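Local coordinates for bacterial transferase hexapeptide (Three repeats) family protein (Acinetobacter baumannii, PDB 4M9C) that probably transfers an acetyl group from acetyl-CoA to an amino group of a nucleotide sugar in the biosynthesis of UDP-N,N'-diacetylbacillosamine, at residues 51-56 against 80-85; 11-16 against 129-134; 71-76 against 161-166. All coordinates share one frame; numbering follows the deposited sequence. Where two conformers were deposited one is given.

Interaction 1: 51-56 against 80-85; sequences LSYLDF and VSLLEK
The Tyr53 ring meets two consecutive leucines, Leu82 over one face and Leu83 at the edge. CD2 of Leu82 lies 4.0 Å from the centroid of the Tyr53 ring and 16° off the normal, a CH-pi contact displaced toward the rim, where CG of Leu82 lies 3.8 Å from CE1 of Tyr53. The two side chains run past each other in opposite senses. Leu83 takes the rim instead, its CD2 standing near the ring plane at 3.5 Å from CE2 of Tyr53. With CG anti to the backbone N (chi1 180°), Tyr53 reaches straight across to the other helix, and its OH passes 3.4 Å from O of Leu82 without bonding to it; the hydroxyl is held by Asp86, just beyond the segment. Ser52 starts the helix of Tyr53 as N-cap, its OG accepting from N of Asp55 at 3.1 Å. In the Rossmann-like N-terminal domain, helices 53-58 and 73-85 both lie on the central sheet: Phe56 and Leu83 both rest on Val66 of strand 63-68, Phe56 also reaches strands 3-8 and 33-36, and Leu82 touches Tyr8.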
loop_
_atom_site.group_PDB
_atom_site.type_symbol
_atom_site.label_atom_id
_atom_site.label_comp_id
_atom_site.label_asym_id
_atom_site.label_seq_id
_atom_site.Cartn_x
_atom_site.Cartn_y
_atom_site.Cartn_z
ATOM N N LEU A 51 -32.511 -5.069 4.902
ATOM C CA LEU A 51 -33.689 -4.521 5.562
ATOM C C LEU A 51 -33.864 -3.038 5.287
ATOM O O LEU A 51 -32.887 -2.311 5.077
ATOM C CB LEU A 51 -33.599 -4.728 7.074
ATOM C CG LEU A 51 -33.313 -6.145 7.564
ATOM C CD1 LEU A 51 -33.140 -6.141 9.076
ATOM C CD2 LEU A 51 -34.437 -7.089 7.153
ATOM N N SER A 52 -35.114 -2.587 5.288
ATOM C CA SER A 52 -35.384 -1.161 5.270
ATOM C C SER A 52 -34.994 -0.660 6.643
ATOM O O SER A 52 -34.914 -1.445 7.591
ATOM C CB SER A 52 -36.874 -0.884 5.034
ATOM O OG SER A 52 -37.640 -1.225 6.180
ATOM N N TYR A 53 -34.760 0.637 6.767
ATOM C CA TYR A 53 -34.387 1.185 8.061
ATOM C C TYR A 53 -35.476 0.906 9.097
ATOM O O TYR A 53 -35.184 0.462 10.206
ATOM C CB TYR A 53 -34.087 2.678 7.969
ATOM C CG TYR A 53 -33.707 3.282 9.293
ATOM C CD1 TYR A 53 -34.566 4.146 9.957
ATOM C CD2 TYR A 53 -32.497 2.977 9.889
ATOM C CE1 TYR A 53 -34.221 4.697 11.175
ATOM C CE2 TYR A 53 -32.146 3.519 11.109
ATOM C CZ TYR A 53 -33.008 4.379 11.744
ATOM O OH TYR A 53 -32.655 4.918 12.953
ATOM N N LEU A 54 -36.733 1.146 8.724
ATOM C CA LEU A 54 -37.847 0.927 9.640
ATOM C C LEU A 54 -37.896 -0.501 10.143
ATOM O O LEU A 54 -38.092 -0.724 11.331
ATOM C CB LEU A 54 -39.187 1.309 8.996
ATOM C CG LEU A 54 -39.444 2.817 9.010
ATOM C CD1 LEU A 54 -40.578 3.217 8.060
ATOM C CD2 LEU A 54 -39.717 3.286 10.436
ATOM N N ASP A 55 -37.719 -1.468 9.246
ATOM C CA ASP A 55 -37.738 -2.873 9.654
ATOM C C ASP A 55 -36.560 -3.210 10.566
ATOM O O ASP A 55 -36.715 -3.937 11.545
ATOM C CB ASP A 55 -37.795 -3.808 8.443
ATOM C CG ASP A 55 -39.158 -3.778 7.754
ATOM O OD1 ASP A 55 -40.187 -3.702 8.469
ATOM O OD2 ASP A 55 -39.202 -3.812 6.504
ATOM N N PHE A 56 -35.389 -2.664 10.257
ATOM C CA PHE A 56 -34.238 -2.864 11.124
ATOM C C PHE A 56 -34.551 -2.348 12.523
ATOM O O PHE A 56 -34.372 -3.054 13.506
ATOM C CB PHE A 56 -32.997 -2.152 10.568
ATOM C CG PHE A 56 -31.812 -2.191 11.500
ATOM C CD1 PHE A 56 -31.541 -1.126 12.346
ATOM C CD2 PHE A 56 -30.982 -3.296 11.533
ATOM C CE1 PHE A 56 -30.451 -1.152 13.202
ATOM C CE2 PHE A 56 -29.883 -3.332 12.382
ATOM C CZ PHE A 56 -29.620 -2.260 13.219
ATOM N N VAL A 80 -26.523 9.510 10.319
ATOM C CA VAL A 80 -26.179 9.579 11.733
ATOM C C VAL A 80 -27.286 10.292 12.513
ATOM O O VAL A 80 -27.706 9.821 13.567
ATOM C CB VAL A 80 -24.829 10.290 11.965
ATOM C CG1 VAL A 80 -24.654 10.621 13.428
ATOM C CG2 VAL A 80 -23.670 9.416 11.480
ATOM N N SER A 81 -27.758 11.424 11.989
ATOM C CA SER A 81 -28.835 12.175 12.645
ATOM C C SER A 81 -30.089 11.311 12.780
ATOM O O SER A 81 -30.758 11.314 13.816
ATOM C CB SER A 81 -29.148 13.463 11.883
ATOM O OG SER A 81 -28.065 14.373 11.954
ATOM N N LEU A 82 -30.387 10.563 11.724
ATOM C CA LEU A 82 -31.455 9.572 11.754
ATOM C C LEU A 82 -31.232 8.512 12.842
ATOM O O LEU A 82 -32.153 8.189 13.591
ATOM C CB LEU A 82 -31.583 8.908 10.382
ATOM C CG LEU A 82 -32.799 8.016 10.151
ATOM C CD1 LEU A 82 -34.068 8.841 10.274
ATOM C CD2 LEU A 82 -32.720 7.338 8.789
ATOM N N LEU A 83 -30.014 7.971 12.929
ATOM C CA LEU A 83 -29.708 6.913 13.901
ATOM C C LEU A 83 -29.752 7.405 15.346
ATOM O O LEU A 83 -30.119 6.657 16.253
ATOM C CB LEU A 83 -28.332 6.284 13.638
ATOM C CG LEU A 83 -28.084 5.442 12.383
ATOM C CD1 LEU A 83 -26.602 5.087 12.278
ATOM C CD2 LEU A 83 -28.927 4.198 12.386
ATOM N N GLU A 84 -29.360 8.653 15.565
ATOM C CA GLU A 84 -29.381 9.210 16.913
ATOM C C GLU A 84 -30.816 9.293 17.454
ATOM O O GLU A 84 -31.057 8.997 18.624
ATOM C CB GLU A 84 -28.687 10.575 16.952
ATOM C CG GLU A 84 -27.190 10.533 16.602
ATOM C CD GLU A 84 -26.316 10.131 17.780
ATOM O OE1 GLU A 84 -26.843 10.040 18.911
ATOM O OE2 GLU A 84 -25.099 9.914 17.581
ATOM N N LYS A 85 -31.763 9.672 16.595
ATOM C CA LYS A 85 -33.177 9.743 16.982
ATOM C C LYS A 85 -33.670 8.442 17.605
ATOM O O LYS A 85 -34.447 8.461 18.560
ATOM C CB LYS A 85 -34.071 10.099 15.782
ATOM C CG LYS A 85 -34.161 11.591 15.463
#

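Interaction 2: 11-16 against 129-134; sequences SGFGKE and HANIYS
The glycine-rich turn that links strand 3-8 to helix 14-24 of the Rossmann-like domain brings Phe13 and Glu16 against Asn131 and Ile132, at a corner of the left-handed beta-helix. Phe13 offers a ring face. ND2 of Asn131 lies over it, 3.0 Å from CE1 of Phe13, and the amide plane is tipped 66° from the ring, so that the amide comes down on the face instead of lying flat along it. Glu16 comes at the other end of the same amide, its carboxylate turned 27° from the amide plane. Extended from a CG anti to the backbone N (chi1 165°), its chain puts OE2 2.8 Å from OD1 of Asn131; as modelled these are two acceptors and make no hydrogen bond. Both short approaches, of ND2 to the ring and of OD1 to the carboxylate, rest on one of two conformers of Asn131 and are doubtful in detail. OE2 of Glu16 also touches CG2 of Ile132 at 3.6 Å. Gly12 and Phe13 occupy the middle of a type II' turn, closed by N of Gly14 on O of Ser11 at 3.1 Å; as in the related acetyltransferase PglD, this loop probably borders the UDP-sugar site. Across from it, Asn131 to Ser134 form a type II turn after strand 129-130, one bend of the beta-helix. In the conformer described, OD1 of Asn131 accepts from N of Ile132 at 2.8 Å, and O of Asn131 takes both N and OG of Ser134, the OG on a lone pair at 2.7 Å. A second subunit closes over this region: its Leu101 packs on Glu16, its Tyr135 on Ile132, and its Asp139 forms a salt bridge with Lys15.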
loop_
_atom_site.group_PDB
_atom_site.type_symbol
_atom_site.label_atom_id
_atom_site.label_comp_id
_atom_site.label_asym_id
_atom_site.label_seq_id
_atom_site.Cartn_x
_atom_site.Cartn_y
_atom_site.Cartn_z
ATOM N N SER A 11 -25.110 -1.131 -1.431
ATOM C CA SER A 11 -24.275 -0.851 -2.599
ATOM C C SER A 11 -22.962 -0.215 -2.168
ATOM O O SER A 11 -22.705 -0.060 -0.971
ATOM C CB SER A 11 -24.992 0.099 -3.565
ATOM O OG SER A 11 -26.226 -0.450 -3.983
ATOM N N GLY A 12 -22.153 0.183 -3.150
ATOM C CA GLY A 12 -20.869 0.807 -2.881
ATOM C C GLY A 12 -20.020 -0.067 -1.968
ATOM O O GLY A 12 -19.798 -1.241 -2.252
ATOM N N PHE A 13 -19.567 0.492 -0.854
ATOM C CA PHE A 13 -18.642 -0.231 0.005
ATOM C C PHE A 13 -19.295 -1.218 0.986
ATOM O O PHE A 13 -18.606 -1.840 1.788
ATOM C CB PHE A 13 -17.717 0.760 0.718
ATOM C CG PHE A 13 -16.844 1.542 -0.232
ATOM C CD1 PHE A 13 -15.965 0.880 -1.087
ATOM C CD2 PHE A 13 -16.912 2.928 -0.289
ATOM C CE1 PHE A 13 -15.160 1.587 -1.977
ATOM C CE2 PHE A 13 -16.109 3.647 -1.182
ATOM C CZ PHE A 13 -15.234 2.976 -2.022
ATOM N N GLY A 14 -20.612 -1.372 0.914
ATOM C CA GLY A 14 -21.323 -2.253 1.837
ATOM C C GLY A 14 -20.810 -3.682 1.882
ATOM O O GLY A 14 -20.620 -4.264 2.961
ATOM N N LYS A 15 -20.580 -4.265 0.712
ATOM C CA LYS A 15 -20.165 -5.661 0.665
ATOM C C LYS A 15 -18.724 -5.845 1.131
ATOM O O LYS A 15 -18.331 -6.942 1.506
ATOM C CB LYS A 15 -20.385 -6.239 -0.734
ATOM C CG LYS A 15 -21.858 -6.195 -1.162
ATOM C CD LYS A 15 -22.104 -7.048 -2.397
ATOM C CE LYS A 15 -21.422 -6.458 -3.622
ATOM N NZ LYS A 15 -21.962 -5.112 -3.893
ATOM N N GLU A 16 -17.949 -4.761 1.101
ATOM C CA GLU A 16 -16.600 -4.745 1.664
ATOM C C GLU A 16 -16.672 -4.651 3.186
ATOM O O GLU A 16 -15.934 -5.333 3.911
ATOM C CB GLU A 16 -15.801 -3.542 1.116
ATOM C CG GLU A 16 -14.531 -3.237 1.914
ATOM C CD GLU A 16 -13.944 -1.852 1.619
ATOM O OE1 GLU A 16 -14.706 -0.860 1.496
ATOM O OE2 GLU A 16 -12.706 -1.763 1.513
ATOM N N HIS A 129 -13.820 7.850 7.379
ATOM C CA HIS A 129 -13.749 6.666 6.528
ATOM C C HIS A 129 -12.409 6.641 5.809
ATOM O O HIS A 129 -12.080 7.568 5.058
ATOM C CB HIS A 129 -14.867 6.671 5.489
ATOM C CG HIS A 129 -16.175 6.147 5.997
ATOM N ND1 HIS A 129 -17.093 5.530 5.176
ATOM C CD2 HIS A 129 -16.717 6.144 7.241
ATOM C CE1 HIS A 129 -18.146 5.166 5.890
ATOM N NE2 HIS A 129 -17.945 5.532 7.144
ATOM N N ALA A 130 -11.637 5.584 6.042
ATOM C CA ALA A 130 -10.362 5.381 5.357
ATOM C C ALA A 130 -10.442 4.072 4.597
ATOM O O ALA A 130 -10.427 3.000 5.199
ATOM C CB ALA A 130 -9.237 5.312 6.354
ATOM N N ASN A 131 -10.536 4.149 3.278
ATOM C CA ASN A 131 -10.588 2.939 2.469
ATOM C C ASN A 131 -9.199 2.386 2.235
ATOM O O ASN A 131 -8.208 2.977 2.663
ATOM C CB ASN A 131 -11.292 3.177 1.129
ATOM C CG ASN A 131 -12.200 2.010 0.735
ATOM O OD1 ASN A 131 -11.818 0.829 0.820
ATOM N ND2 ASN A 131 -13.416 2.340 0.325
ATOM N N ILE A 132 -9.135 1.250 1.557
ATOM C CA ILE A 132 -7.894 0.488 1.458
ATOM C C ILE A 132 -6.653 1.266 1.021
ATOM O O ILE A 132 -6.690 2.087 0.092
ATOM C CB ILE A 132 -8.079 -0.777 0.610
ATOM C CG1 ILE A 132 -8.574 -0.431 -0.785
ATOM C CG2 ILE A 132 -9.097 -1.702 1.267
ATOM C CD1 ILE A 132 -8.668 -1.659 -1.672
ATOM N N TYR A 133 -5.562 1.008 1.732
ATOM C CA TYR A 133 -4.252 1.622 1.463
ATOM C C TYR A 133 -4.177 3.109 1.760
ATOM O O TYR A 133 -3.161 3.719 1.481
ATOM C CB TYR A 133 -3.777 1.374 0.024
ATOM C CG TYR A 133 -3.713 -0.089 -0.348
ATOM C CD1 TYR A 133 -2.575 -0.850 -0.078
ATOM C CD2 TYR A 133 -4.782 -0.705 -0.974
ATOM C CE1 TYR A 133 -2.518 -2.185 -0.420
ATOM C CE2 TYR A 133 -4.740 -2.030 -1.320
ATOM C CZ TYR A 133 -3.608 -2.770 -1.039
ATOM O OH TYR A 133 -3.578 -4.094 -1.396
ATOM N N SER A 134 -5.227 3.702 2.322
ATOM C CA SER A 134 -5.120 5.108 2.708
ATOM C C SER A 134 -4.390 5.253 4.050
ATOM O O SER A 134 -4.371 4.328 4.866
ATOM C CB SER A 134 -6.488 5.814 2.733
ATOM O OG SER A 134 -7.334 5.309 3.755
#

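Interaction 3: 71-76 against 161-166; sequences ANSVVR and EDHAYI
Ser73 and His163 carry the one direct hydrogen bond between the start of helix 73-85 and this turn of the beta-helix. OG of Ser73 approaches the His163 imidazole at its edge, near the ring plane, 2.9 Å from ND1, and either partner could be the donor. A chi1 of 79° places the hydroxyl between the backbone N and carbonyl carbon of Ser73, on the side facing the beta-helix. Water 1 may add a second link: it donates to O of Ala164 at 2.8 Å and lies in a weak, undirected bond with OG of Ser73, though more acceptors surround it than it has protons.

The imidazole also packs against the start of the helix, with CE1 of His163 3.4 Å from O of Ser73. On the imidazole's own side of the contact, Tyr145 of the preceding coil lies nearly parallel to it. His163 holds the third position of the type II turn Glu161 to Ala164 with the positive phi (66°) that position requires; CG beside the backbone N (chi1 -76°) then carries the ring to Ser73.

Other hydrogen bonds shape the helix start itself. Asn72 is the N-cap, its OD1 accepting from N of Val75 at 3.1 Å in a nearly straight bond, with the donor well above the carbonyl plane. NH2 of Arg76 bonds O of Ile70 and, weakly, O of Ala71 at 2.8 Å, while NE and NH1 reach O of Phe127 and OG1 of Thr147 in the beta-helix. With ND1 of His163 beside the helix N-terminus, a positive imidazole would probably be disfavoured there, although Glu77, weakly bonded to NE2, would pull the other way; the tautomer would then set which way the Ser73 bond runs.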
loop_
_atom_site.group_PDB
_atom_site.type_symbol
_atom_site.label_atom_id
_atom_site.label_comp_id
_atom_site.label_asym_id
_atom_site.label_seq_id
_atom_site.Cartn_x
_atom_site.Cartn_y
_atom_site.Cartn_z
ATOM N N ALA A 71 -19.829 6.015 1.707
ATOM C CA ALA A 71 -18.700 6.941 1.615
ATOM C C ALA A 71 -19.159 8.392 1.460
ATOM O O ALA A 71 -18.507 9.314 1.953
ATOM C CB ALA A 71 -17.774 6.547 0.452
ATOM N N ASN A 72 -20.274 8.583 0.755
ATOM C CA ASN A 72 -20.878 9.911 0.582
ATOM C C ASN A 72 -21.102 10.569 1.935
ATOM O O ASN A 72 -21.986 10.159 2.686
ATOM C CB ASN A 72 -22.222 9.775 -0.140
ATOM C CG ASN A 72 -22.867 11.130 -0.470
ATOM O OD1 ASN A 72 -22.800 12.085 0.305
ATOM N ND2 ASN A 72 -23.502 11.201 -1.624
ATOM N N SER A 73 -20.326 11.600 2.246
ATOM C CA SER A 73 -20.323 12.127 3.610
ATOM C C SER A 73 -21.561 12.951 3.964
ATOM O O SER A 73 -21.937 13.043 5.130
ATOM C CB SER A 73 -19.045 12.917 3.902
ATOM O OG SER A 73 -19.088 14.220 3.356
ATOM N N VAL A 74 -22.181 13.557 2.957
ATOM C CA VAL A 74 -23.402 14.320 3.179
ATOM C C VAL A 74 -24.506 13.357 3.590
ATOM O O VAL A 74 -25.251 13.610 4.527
ATOM C CB VAL A 74 -23.820 15.101 1.908
ATOM C CG1 VAL A 74 -25.297 15.484 1.970
ATOM C CG2 VAL A 74 -22.948 16.323 1.730
ATOM N N VAL A 75 -24.600 12.241 2.880
ATOM C CA VAL A 75 -25.575 11.213 3.214
ATOM C C VAL A 75 -25.249 10.623 4.592
ATOM O O VAL A 75 -26.144 10.388 5.416
ATOM C CB VAL A 75 -25.570 10.096 2.144
ATOM C CG1 VAL A 75 -26.348 8.864 2.632
ATOM C CG2 VAL A 75 -26.121 10.617 0.820
ATOM N N ARG A 76 -23.959 10.397 4.837
ATOM C CA ARG A 76 -23.505 9.782 6.082
ATOM C C ARG A 76 -23.937 10.615 7.283
ATOM O O ARG A 76 -24.397 10.068 8.279
ATOM C CB ARG A 76 -21.971 9.557 6.078
ATOM C CG ARG A 76 -21.435 8.882 7.359
ATOM C CD ARG A 76 -20.129 8.094 7.107
ATOM N NE ARG A 76 -18.918 8.927 7.029
ATOM C CZ ARG A 76 -18.323 9.298 5.898
ATOM N NH1 ARG A 76 -17.212 10.029 5.930
ATOM N NH2 ARG A 76 -18.831 8.941 4.728
ATOM N N GLU A 161 -10.490 19.622 6.891
ATOM C CA GLU A 161 -11.674 20.074 7.613
ATOM C C GLU A 161 -12.923 19.262 7.255
ATOM O O GLU A 161 -12.879 18.425 6.359
ATOM C CB GLU A 161 -11.874 21.579 7.382
ATOM C CG GLU A 161 -10.731 22.399 7.975
ATOM C CD GLU A 161 -10.770 23.856 7.565
ATOM O OE1 GLU A 161 -11.624 24.223 6.733
ATOM O OE2 GLU A 161 -9.940 24.640 8.076
ATOM N N ASP A 162 -14.020 19.501 7.974
ATOM C CA ASP A 162 -15.257 18.735 7.809
ATOM C C ASP A 162 -15.646 18.444 6.368
ATOM O O ASP A 162 -15.506 19.296 5.491
ATOM C CB ASP A 162 -16.430 19.453 8.486
ATOM C CG ASP A 162 -16.295 19.506 9.997
ATOM O OD1 ASP A 162 -17.227 20.029 10.646
ATOM O OD2 ASP A 162 -15.278 19.009 10.543
ATOM N N HIS A 163 -16.142 17.232 6.132
ATOM C CA HIS A 163 -16.789 16.886 4.863
ATOM C C HIS A 163 -15.891 16.875 3.629
ATOM O O HIS A 163 -16.379 16.725 2.516
ATOM C CB HIS A 163 -18.031 17.770 4.628
ATOM C CG HIS A 163 -19.206 17.363 5.461
ATOM N ND1 HIS A 163 -19.989 16.271 5.152
ATOM C CD2 HIS A 163 -19.703 17.869 6.615
ATOM C CE1 HIS A 163 -20.933 16.135 6.069
ATOM N NE2 HIS A 163 -20.787 17.097 6.962
ATOM N N ALA A 164 -14.584 17.023 3.813
ATOM C CA ALA A 164 -13.675 16.913 2.679
ATOM C C ALA A 164 -13.641 15.471 2.140
ATOM O O ALA A 164 -13.845 14.518 2.884
ATOM C CB ALA A 164 -12.302 17.370 3.071
ATOM N N TYR A 165 -13.410 15.324 0.840
ATOM C CA TYR A 165 -13.266 14.008 0.213
ATOM C C TYR A 165 -11.901 13.960 -0.468
ATOM O O TYR A 165 -11.609 14.793 -1.318
ATOM C CB TYR A 165 -14.379 13.771 -0.824
ATOM C CG TYR A 165 -14.231 12.490 -1.638
ATOM C CD1 TYR A 165 -13.515 12.479 -2.829
ATOM C CD2 TYR A 165 -14.810 11.296 -1.213
ATOM C CE1 TYR A 165 -13.375 11.319 -3.570
ATOM C CE2 TYR A 165 -14.681 10.124 -1.957
ATOM C CZ TYR A 165 -13.964 10.145 -3.134
ATOM O OH TYR A 165 -13.821 8.994 -3.882
ATOM N N ILE A 166 -11.063 13.002 -0.081
ATOM C CA ILE A 166 -9.761 12.820 -0.715
ATOM C C ILE A 166 -9.830 11.656 -1.691
ATOM O O ILE A 166 -10.026 10.507 -1.288
ATOM C CB ILE A 166 -8.642 12.576 0.319
ATOM C CG1 ILE A 166 -8.748 13.589 1.463
ATOM C CG2 ILE A 166 -7.273 12.661 -0.356
ATOM C CD1 ILE A 166 -8.667 15.060 1.010
HETATM O O HOH W 1 -16.341 13.264 2.473
#

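Interaction 1 lies within the Rossmann-like domain, whereas 2 and 3 tie that domain to the left-handed beta-helix. Helix 73-85 serves both 1 and 3: its later turns pack a buried apolar contact against helix 53-58, and its N-terminal end makes a polar, water-linked surface contact. Interaction 2, also buried, brings carboxylate, amide and aromatic ring together beside a second subunit, which touches neither of the other two contacts. Interactions 2 and 3 reach the same sheet of the beta-helix, their centres about 13 Å apart, and meet where CE2 of Phe13 packs 3.7 Å from CB of Ala71 and where His129 lies against Arg76.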